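Local coordinates for protein aromatic-amino-acid:2-oxoglutarate transaminase (Candida albicans, PDB 6HND) that probably transfers amino groups between aromatic amino acids (or 2-aminoadipate) and 2-oxo acids such as 2-oxoglutarate, using pyridoxal 5'-phosphate as cofactor, at residues V451-M455 and K483-F489. Numbering follows the deposited sequence.
Sequences VLQKM and KDRSNFF
This is largely van der Waals packing of helix side chains on loop backbone and a strand phenylalanine, in the C-terminal part of a class-I-type aminotransferase: the first turn of helix 451-465 lies against the linker that leads into strand 488-492 of the antiparallel four-stranded sheet. Helix geometry starts at once, with Met455 N hydrogen-bonded to Val451 O at 2.9 Å. Across from it, Ser486 N makes a hydrogen bond to Lys483 O (3.1 Å), then Asn487 (phi/psi -78/56) centres an inverse gamma turn, closed by a weak hydrogen bond from Phe488 N to Ser486 O, before Phe488 and Phe489 extend. The nearest CA atoms are those of Val451 and Asn487, 6.2 Å apart. Val451, chi1 t, points at the linker and sets CG1 3.3 Å from Lys483 O and 3.9 Å from Asn487 N. One residue on, Leu452 CD1 touches the aliphatic Lys483 CG at 3.7 Å. Met455 is folded m on all three chi angles, so its SD sits 3.8 Å from Asn487 CA and its CE 3.5 Å from Phe488 N. Met455 CE lies over one face of the Phe489 ring, 3.7 Å from its centroid (CH-pi), and Met455 SD, 5.0 Å from that centroid and oblique, makes a Met-aromatic contact. Leu458, Leu459 and Leu462 continue the packing around Phe489, while Asn487 ND2 hydrogen-bonds Ile443 O of the neighbouring strand. No hydrogen bond joins the two segments, so their contact rests on van der Waals packing and the methionine-phenylalanine interaction.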
# COMPACT_ATOMS: atom_id res chain seq x y z
N VAL B 451 6.69 24.06 -32.00
CA VAL B 451 6.68 22.58 -31.74
C VAL B 451 5.40 22.18 -30.98
O VAL B 451 4.67 21.30 -31.48
CB VAL B 451 7.93 22.10 -30.99
CG1 VAL B 451 7.77 20.67 -30.53
CG2 VAL B 451 9.18 22.24 -31.85
N LEU B 452 5.19 22.76 -29.79
CA LEU B 452 4.01 22.47 -28.93
C LEU B 452 2.72 22.69 -29.72
O LEU B 452 1.84 21.80 -29.70
CB LEU B 452 4.04 23.38 -27.70
CG LEU B 452 5.19 23.13 -26.73
CD1 LEU B 452 5.03 23.99 -25.49
CD2 LEU B 452 5.26 21.66 -26.36
N GLN B 453 2.60 23.82 -30.41
CA GLN B 453 1.35 24.18 -31.12
C GLN B 453 1.07 23.13 -32.21
O GLN B 453 -0.08 22.66 -32.28
CB GLN B 453 1.47 25.59 -31.68
CG GLN B 453 0.20 26.05 -32.38
CD GLN B 453 0.47 27.16 -33.38
OE1 GLN B 453 1.18 26.97 -34.38
NE2 GLN B 453 -0.11 28.32 -33.10
N LYS B 454 2.05 22.76 -33.04
CA LYS B 454 1.81 21.82 -34.18
C LYS B 454 1.63 20.40 -33.66
O LYS B 454 0.85 19.62 -34.27
CB LYS B 454 2.96 21.85 -35.19
CG LYS B 454 3.10 23.14 -35.99
CD LYS B 454 1.77 23.61 -36.56
CE LYS B 454 1.95 24.57 -37.71
NZ LYS B 454 0.64 25.01 -38.23
N MET B 455 2.35 20.04 -32.60
CA MET B 455 2.23 18.68 -32.02
C MET B 455 0.82 18.52 -31.44
O MET B 455 0.24 17.45 -31.65
CB MET B 455 3.31 18.42 -30.96
CG MET B 455 4.72 18.21 -31.56
SD MET B 455 4.86 16.76 -32.66
CE MET B 455 4.52 15.45 -31.48
N LYS B 483 10.90 21.83 -24.84
CA LYS B 483 10.05 22.26 -25.98
C LYS B 483 10.63 21.74 -27.30
O LYS B 483 9.89 21.07 -28.07
CB LYS B 483 10.02 23.80 -26.03
CG LYS B 483 8.66 24.45 -26.22
CD LYS B 483 8.71 25.87 -26.77
CE LYS B 483 9.61 26.81 -25.99
NZ LYS B 483 10.92 27.01 -26.67
N ASP B 484 11.89 22.07 -27.58
CA ASP B 484 12.53 21.85 -28.91
C ASP B 484 12.73 20.35 -29.19
O ASP B 484 12.89 20.05 -30.35
CB ASP B 484 13.87 22.56 -29.04
CG ASP B 484 13.72 24.07 -29.13
OD1 ASP B 484 12.66 24.53 -29.63
OD2 ASP B 484 14.67 24.76 -28.71
N ARG B 485 12.71 19.47 -28.18
CA ARG B 485 12.88 18.00 -28.38
C ARG B 485 11.56 17.27 -28.14
O ARG B 485 11.56 16.01 -28.08
CB ARG B 485 14.03 17.54 -27.49
CG ARG B 485 15.35 18.14 -27.93
CD ARG B 485 16.49 17.74 -27.03
NE ARG B 485 16.31 18.31 -25.72
CZ ARG B 485 16.43 19.58 -25.40
NH1 ARG B 485 16.74 20.49 -26.31
NH2 ARG B 485 16.22 19.96 -24.15
N SER B 486 10.45 18.01 -28.07
CA SER B 486 9.10 17.50 -27.71
C SER B 486 8.38 17.01 -28.96
O SER B 486 7.21 16.59 -28.82
CB SER B 486 8.30 18.54 -27.00
OG SER B 486 8.81 18.74 -25.70
N ASN B 487 9.06 17.04 -30.11
CA ASN B 487 8.46 16.67 -31.43
C ASN B 487 8.38 15.14 -31.57
O ASN B 487 8.89 14.59 -32.55
CB ASN B 487 9.22 17.32 -32.59
CG ASN B 487 10.69 16.94 -32.62
OD1 ASN B 487 11.34 16.85 -31.57
ND2 ASN B 487 11.20 16.69 -33.82
N PHE B 488 7.73 14.45 -30.64
CA PHE B 488 7.59 12.98 -30.75
C PHE B 488 6.34 12.52 -30.01
O PHE B 488 5.93 13.20 -29.08
CB PHE B 488 8.83 12.23 -30.26
CG PHE B 488 9.11 12.29 -28.78
CD1 PHE B 488 9.88 13.31 -28.25
CD2 PHE B 488 8.66 11.30 -27.93
CE1 PHE B 488 10.20 13.33 -26.89
CE2 PHE B 488 8.93 11.34 -26.57
CZ PHE B 488 9.69 12.36 -26.05
N PHE B 489 5.82 11.38 -30.42
CA PHE B 489 4.83 10.60 -29.66
C PHE B 489 5.50 9.33 -29.14
O PHE B 489 6.34 8.77 -29.84
CB PHE B 489 3.63 10.26 -30.54
CG PHE B 489 2.92 11.46 -31.09
CD1 PHE B 489 2.12 12.25 -30.27
CD2 PHE B 489 3.00 11.77 -32.44
CE1 PHE B 489 1.46 13.35 -30.78
CE2 PHE B 489 2.36 12.90 -32.94
CZ PHE B 489 1.60 13.68 -32.11